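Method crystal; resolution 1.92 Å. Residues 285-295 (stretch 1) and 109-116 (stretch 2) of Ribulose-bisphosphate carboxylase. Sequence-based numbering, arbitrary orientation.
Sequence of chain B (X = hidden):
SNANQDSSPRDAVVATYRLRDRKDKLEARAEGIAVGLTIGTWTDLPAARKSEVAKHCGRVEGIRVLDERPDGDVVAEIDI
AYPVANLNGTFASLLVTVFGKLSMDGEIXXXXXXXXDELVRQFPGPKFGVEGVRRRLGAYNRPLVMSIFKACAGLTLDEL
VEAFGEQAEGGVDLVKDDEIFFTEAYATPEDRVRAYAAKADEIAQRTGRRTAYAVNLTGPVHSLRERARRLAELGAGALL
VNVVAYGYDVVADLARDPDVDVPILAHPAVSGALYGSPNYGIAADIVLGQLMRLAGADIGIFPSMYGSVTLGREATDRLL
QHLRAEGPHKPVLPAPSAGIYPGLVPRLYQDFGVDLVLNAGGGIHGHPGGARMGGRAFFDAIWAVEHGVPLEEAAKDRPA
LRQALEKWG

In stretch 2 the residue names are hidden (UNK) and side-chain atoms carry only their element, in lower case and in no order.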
ATOM      1  N   ASP B 285       3.388  -8.529  11.723  1.00 13.47           N
ATOM      2  CA  ASP B 285       2.446  -9.632  11.868  1.00 15.14           C
ATOM      3  C   ASP B 285       1.058  -9.278  11.326  1.00 19.50           C
ATOM      4  O   ASP B 285       0.266 -10.161  10.962  1.00 17.92           O
ATOM      5  CB  ASP B 285       2.360 -10.113  13.316  1.00 13.60           C
ATOM      6  CG  ASP B 285       1.884  -9.028  14.246  1.00 31.02           C
ATOM      7  OD1 ASP B 285       2.622  -8.030  14.395  1.00 30.68           O
ATOM      8  OD2 ASP B 285       0.780  -9.164  14.809  1.00 26.36           O
ATOM      9  N   ILE B 286       0.751  -7.988  11.290  1.00 18.95           N
ATOM     10  CA  ILE B 286      -0.527  -7.549  10.769  1.00 22.28           C
ATOM     11  C   ILE B 286      -0.424  -7.597   9.247  1.00 22.20           C
ATOM     12  O   ILE B 286      -1.262  -8.187   8.574  1.00 15.76           O
ATOM     13  CB  ILE B 286      -0.885  -6.119  11.259  1.00 15.70           C
ATOM     14  CG1 ILE B 286      -1.104  -6.104  12.776  1.00 18.05           C
ATOM     15  CG2 ILE B 286      -2.116  -5.529  10.480  1.00 13.03           C
ATOM     16  CD1 ILE B 286      -1.217  -4.669  13.358  1.00 20.99           C
ATOM     17  N   VAL B 287       0.644  -7.010   8.725  1.00 18.91           N
ATOM     18  CA  VAL B 287       0.836  -6.868   7.271  1.00 22.13           C
ATOM     19  C   VAL B 287       0.974  -8.232   6.565  1.00 23.39           C
ATOM     20  O   VAL B 287       0.339  -8.494   5.536  1.00 15.77           O
ATOM     21  CB  VAL B 287       2.085  -6.018   6.967  1.00 17.83           C
ATOM     22  CG1 VAL B 287       2.338  -5.941   5.457  1.00 19.29           C
ATOM     23  CG2 VAL B 287       1.948  -4.603   7.554  1.00 19.86           C
ATOM     24  N   LEU B 288       1.787  -9.103   7.150  1.00 14.54           N
ATOM     25  CA  LEU B 288       2.074 -10.406   6.542  1.00 17.21           C
ATOM     26  C   LEU B 288       1.279 -11.545   7.140  1.00 18.68           C
ATOM     27  O   LEU B 288       1.356 -12.676   6.661  1.00 16.30           O
ATOM     28  CB  LEU B 288       3.577 -10.720   6.660  1.00 12.86           C
ATOM     29  CG  LEU B 288       4.455  -9.691   5.961  1.00 18.43           C
ATOM     30  CD1 LEU B 288       5.936  -9.968   6.201  1.00 23.46           C
ATOM     31  CD2 LEU B 288       4.150  -9.675   4.464  1.00 19.74           C
ATOM     32  N   GLY B 289       0.493 -11.281   8.180  1.00 15.99           N
ATOM     33  CA  GLY B 289      -0.160 -12.392   8.844  1.00 19.55           C
ATOM     34  C   GLY B 289      -1.667 -12.276   8.866  1.00 18.24           C
ATOM     35  O   GLY B 289      -2.389 -12.952   8.118  1.00 18.30           O
ATOM     36  N   GLN B 290      -2.127 -11.396   9.740  1.00 19.27           N
ATOM     37  CA  GLN B 290      -3.545 -11.132   9.928  1.00 19.11           C
ATOM     38  C   GLN B 290      -4.244 -10.740   8.633  1.00 14.10           C
ATOM     39  O   GLN B 290      -5.240 -11.345   8.250  1.00 20.48           O
ATOM     40  CB  GLN B 290      -3.705 -10.018  10.966  1.00 19.36           C
ATOM     41  CG  GLN B 290      -5.150  -9.771  11.432  1.00 20.67           C
ATOM     42  CD  GLN B 290      -5.193  -8.860  12.653  1.00 22.95           C
ATOM     43  OE1 GLN B 290      -4.345  -7.986  12.814  1.00 22.35           O
ATOM     44  NE2 GLN B 290      -6.193  -9.050  13.507  1.00 20.88           N
ATOM     45  N   LEU B 291      -3.743  -9.710   7.978  1.00 13.65           N
ATOM     46  CA  LEU B 291      -4.339  -9.201   6.744  1.00 16.18           C
ATOM     47  C   LEU B 291      -4.267 -10.196   5.571  1.00 21.07           C
ATOM     48  O   LEU B 291      -5.194 -10.278   4.754  1.00 18.71           O
ATOM     49  CB  LEU B 291      -3.636  -7.907   6.336  1.00 19.05           C
ATOM     50  CG  LEU B 291      -3.829  -6.744   7.317  1.00 17.85           C
ATOM     51  CD1 LEU B 291      -3.337  -5.444   6.709  1.00 23.61           C
ATOM     52  CD2 LEU B 291      -5.270  -6.638   7.697  1.00 18.37           C
HETATM   53  N   MSE B 292      -3.155 -10.924   5.484  1.00 17.16           N
HETATM   54  CA  MSE B 292      -2.983 -11.942   4.446  1.00 20.49           C
HETATM   55  C   MSE B 292      -4.014 -13.061   4.528  1.00 23.88           C
HETATM   56  O   MSE B 292      -4.573 -13.473   3.513  1.00 24.84           O
HETATM   57  CB  MSE B 292      -1.584 -12.556   4.530  1.00 19.11           C
HETATM   58  CG  MSE B 292      -0.473 -11.634   4.131  1.00 20.53           C
HETATM   59 SE   MSE B 292      -0.699 -11.024   2.309  0.61 22.04          SE
HETATM   60  CE  MSE B 292       1.028 -10.193   2.134  1.00 20.89           C
ATOM     61  N   ARG B 293      -4.252 -13.575   5.736  1.00 22.56           N
ATOM     62  CA  ARG B 293      -5.253 -14.627   5.917  1.00 23.79           C
ATOM     63  C   ARG B 293      -6.653 -14.098   5.552  1.00 22.09           C
ATOM     64  O   ARG B 293      -7.451 -14.772   4.882  1.00 19.06           O
ATOM     65  CB  ARG B 293      -5.209 -15.190   7.353  1.00 15.91           C
ATOM     66  CG  ARG B 293      -6.227 -16.281   7.637  1.00 16.48           C
ATOM     67  CD  ARG B 293      -5.986 -16.860   9.036  1.00 16.80           C
ATOM     68  NE  ARG B 293      -6.778 -18.059   9.280  1.00 17.59           N
ATOM     69  CZ  ARG B 293      -6.826 -18.693  10.448  1.00 20.75           C
ATOM     70  NH1 ARG B 293      -7.583 -19.776  10.587  1.00 27.35           N
ATOM     71  NH2 ARG B 293      -6.144 -18.221  11.482  1.00 17.65           N
ATOM     72  N   LEU B 294      -6.943 -12.874   5.955  1.00 19.11           N
ATOM     73  CA  LEU B 294      -8.262 -12.307   5.662  1.00 20.20           C
ATOM     74  C   LEU B 294      -8.460 -12.130   4.161  1.00 18.89           C
ATOM     75  O   LEU B 294      -9.545 -12.360   3.636  1.00 20.50           O
ATOM     76  CB  LEU B 294      -8.421 -10.953   6.341  1.00 18.35           C
ATOM     77  CG  LEU B 294      -8.452 -10.945   7.876  1.00 16.96           C
ATOM     78  CD1 LEU B 294      -8.509  -9.488   8.429  1.00 18.81           C
ATOM     79  CD2 LEU B 294      -9.614 -11.772   8.377  1.00 17.10           C
ATOM     80  N   ALA B 295      -7.391 -11.711   3.487  1.00 21.12           N
ATOM     81  CA  ALA B 295      -7.425 -11.421   2.060  1.00 20.17           C
ATOM     82  C   ALA B 295      -7.513 -12.697   1.216  1.00 24.95           C
ATOM     83  O   ALA B 295      -7.972 -12.650   0.078  1.00 29.92           O
ATOM     84  CB  ALA B 295      -6.203 -10.582   1.664  1.00 15.29           C
ATOM     85  N   UNK B 109       2.728   4.130  15.376  1.00 19.82           N
ATOM     86  CA  UNK B 109       2.775   2.842  14.683  1.00 17.97           C
ATOM     87  C   UNK B 109       1.624   1.963  15.119  1.00 15.74           C
ATOM     88  O   UNK B 109       1.362   1.816  16.325  1.00 17.18           O
ATOM     89  n   UNK B 109       5.983  -2.534  14.980  1.00 27.76           N
ATOM     90  n   UNK B 109       7.048  -2.584  12.949  1.00 22.78           N
ATOM     91  c   UNK B 109       4.120   2.163  14.996  1.00 15.94           C
ATOM     92  n   UNK B 109       6.372  -0.584  13.825  1.00 23.62           N
ATOM     93  c   UNK B 109       4.364   0.804  14.377  1.00 17.59           C
ATOM     94  c   UNK B 109       6.467  -1.899  13.921  1.00 23.47           C
ATOM     95  c   UNK B 109       5.749   0.280  14.825  1.00 24.52           C
ATOM     96  N   UNK B 110       0.941   1.358  14.152  1.00 18.31           N
ATOM     97  CA  UNK B 110      -0.152   0.430  14.454  1.00 16.28           C
ATOM     98  C   UNK B 110       0.380  -0.959  14.833  1.00 23.41           C
ATOM     99  O   UNK B 110       1.037  -1.637  14.013  1.00 18.86           O
ATOM    100  c   UNK B 110      -3.001  -0.656  12.017  1.00 16.07           C
ATOM    101  c   UNK B 110      -1.107   0.347  13.253  1.00 17.99           C
ATOM    102  c   UNK B 110      -3.239  -0.234  14.485  1.00 19.32           C
ATOM    103  c   UNK B 110      -2.276  -0.638  13.364  1.00 19.61           C
ATOM    104  N   UNK B 111       0.085  -1.369  16.067  1.00 16.25           N
ATOM    105  CA  UNK B 111       0.690  -2.536  16.710  1.00 24.90           C
ATOM    106  C   UNK B 111      -0.249  -3.728  16.762  1.00 22.87           C
ATOM    107  O   UNK B 111       0.182  -4.885  16.735  1.00 19.22           O
ATOM    108  c   UNK B 111       3.533  -1.735  18.142  1.00 47.97           C
ATOM    109  c   UNK B 111       2.152  -1.150  18.327  1.00 39.13           C
ATOM    110  o   UNK B 111       3.907  -2.015  16.984  1.00 50.32           O
ATOM    111  o   UNK B 111       4.237  -1.926  19.157  1.00 48.92           O
ATOM    112  c   UNK B 111       1.055  -2.193  18.161  1.00 29.08           C
ATOM    113  N   UNK B 112      -1.537  -3.446  16.893  1.00 20.57           N
ATOM    114  CA  UNK B 112      -2.509  -4.511  17.079  1.00 17.50           C
ATOM    115  C   UNK B 112      -3.885  -4.111  16.561  1.00 20.85           C
ATOM    116  O   UNK B 112      -4.320  -2.948  16.696  1.00 18.74           O
ATOM    117  c   UNK B 112      -3.530  -6.122  18.799  1.00 28.78           C
ATOM    118  n   UNK B 112      -4.454  -7.681  22.718  1.00 39.75           N
ATOM    119  c   UNK B 112      -4.749  -8.297  21.587  1.00 35.07           C
ATOM    120  c   UNK B 112      -3.692  -6.482  20.281  1.00 26.65           C
ATOM    121  n   UNK B 112      -5.396  -9.457  21.616  1.00 43.05           N
ATOM    122  n   UNK B 112      -4.412  -7.749  20.426  1.00 24.32           N
ATOM    123  c   UNK B 112      -2.595  -4.923  18.556  1.00 18.85           C
ATOM    124  N   UNK B 113      -4.550  -5.079  15.937  1.00 23.43           N
ATOM    125  CA  UNK B 113      -5.951  -4.934  15.555  1.00 27.22           C
ATOM    126  C   UNK B 113      -6.756  -6.071  16.142  1.00 23.42           C
ATOM    127  O   UNK B 113      -6.549  -7.246  15.806  1.00 27.24           O
ATOM    128  c   UNK B 113      -5.644  -3.691  13.302  1.00 16.69           C
ATOM    129  c   UNK B 113      -6.439  -2.437  13.685  1.00 16.45           C
ATOM    130  c   UNK B 113      -6.107  -4.943  14.039  1.00 16.45           C
ATOM    131  c   UNK B 113      -5.746  -3.949  11.789  1.00 18.07           C
ATOM    132  N   UNK B 114      -7.668  -5.751  17.041  1.00 21.50           N
ATOM    133  CA  UNK B 114      -8.558  -6.798  17.531  1.00 22.13           C
ATOM    134  C   UNK B 114      -9.876  -6.699  16.780  1.00 24.97           C
ATOM    135  O   UNK B 114     -10.597  -5.703  16.890  1.00 28.12           O
ATOM    136  n   UNK B 114      -6.922  -5.645  21.776  1.00 31.78           N
ATOM    137  c   UNK B 114      -8.754  -6.692  19.042  1.00 24.18           C
ATOM    138  c   UNK B 114      -7.463  -6.969  19.817  1.00 24.63           C
ATOM    139  o   UNK B 114      -8.267  -7.430  22.023  1.00 29.43           O
ATOM    140  c   UNK B 114      -7.588  -6.697  21.304  1.00 29.09           C
ATOM    141  N   UNK B 115     -10.195  -7.735  16.021  1.00 23.91           N
ATOM    142  CA  UNK B 115     -11.328  -7.659  15.104  1.00 25.55           C
ATOM    143  C   UNK B 115     -12.526  -8.500  15.507  1.00 26.29           C
ATOM    144  O   UNK B 115     -12.391  -9.682  15.823  1.00 29.74           O
ATOM    145 se   UNK B 115      -9.493  -7.096  11.417  0.90 60.09          SE
ATOM    146  c   UNK B 115     -10.861  -7.976  13.697  1.00 21.90           C
ATOM    147  c   UNK B 115     -11.145  -7.871  10.765  1.00 34.25           C
ATOM    148  c   UNK B 115      -9.867  -6.936  13.260  1.00 28.38           C
ATOM    149  N   UNK B 116     -13.707  -7.868  15.529  1.00 29.91           N
ATOM    150  CA  UNK B 116     -14.909  -8.567  15.968  1.00 29.30           C
ATOM    151  C   UNK B 116     -15.290  -9.592  14.916  1.00 29.05           C
ATOM    152  O   UNK B 116     -14.945  -9.427  13.737  1.00 25.31           O
ATOM    153  c   UNK B 116     -15.968  -7.463  16.027  1.00 33.31           C
ATOM    154  c   UNK B 116     -14.000  -6.502  15.072  1.00 34.63           C
ATOM    155  c   UNK B 116     -15.234  -6.181  15.831  1.00 36.87           C
TER
HETATM  156  O   HOH W   1       2.469  -6.703  16.551  1.00 21.02           O
HETATM  157  O   HOH W   2      -0.465  -7.503  16.312  1.00 34.60           O
HETATM  158  O   HOH W   3      -3.311  -7.705  15.438  1.00 16.27           O

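Position 109 carries seven side-chain atoms: three carbons in a row, a nitrogen, then a carbon bearing two more nitrogens. This guanidinium-tipped chain touches nothing on stretch 1, and the residue is Arg109. Position 110 has four carbons, forked at the second. The fork lies 4.2 Å from CD1 of Ile286, an apolar contact; four carbons branched in this way make Leu110, and the atom at the fork is its CG.

At position 111 three carbons lead to two oxygens on the third, a carboxylate on a two-carbon stem, hence Glu111. Its CA-to-CB bond points away from the helix, and its OE2 accepts a hydrogen bond from NH1 of Arg109 at 2.9 Å, part of a salt bridge along the strand. The backbone faces the helix instead: CD1 of Ile286 packs 3.7 Å from O of Glu111. Position 112 repeats the pattern of three carbons, a nitrogen and a carbon with two further nitrogens. Its side chain is extended, with CA-to-CB directed away from stretch 1, and is exposed; this is Arg112, whose backbone N lies 3.8 Å from CD1 of Ile286.

Position 113 again shows four carbons, now with CA-to-CB toward the helix. Four carbons forked at the second make this Leu113; the terminal carbon 4.2 Å from CG2 of Ile286 is its CD1. Position 114 has three carbons, the third bearing one oxygen and one nitrogen. This amide has no contact with stretch 1, and the residue is Gln114.

Position 115 is an unbranched chain of two carbons, a selenium and a last carbon. That last carbon reaches 3.9 Å from CD1 of Leu294; the selenium marks selenomethionine, Met115, and the terminal carbon is CE. At position 116 three carbons close a ring onto the backbone N, out of reach of stretch 1. It is Pro116, at the N-cap position right before a helix.

The helix and strand run nearly parallel, at 17°, and Ile286, Gln290 and Leu294, spaced four residues apart, all direct CA-to-CB toward the strand. Ile286 and Leu294 supply apolar packing, while Gln290 between them adds a polar anchor: its NE2 donates to O of Leu113 at 2.9 Å, almost linearly at 175°. Water extends the link. Water 3 accepts from N of Leu113 (2.9 Å) and lies 2.8 Å from OE1 of Gln290, while waters 1 and 2 connect O of Glu111 to the carboxylate of Asp285, which does not touch the strand directly.

Stretch 2, residues 109-116: RLERLQMP
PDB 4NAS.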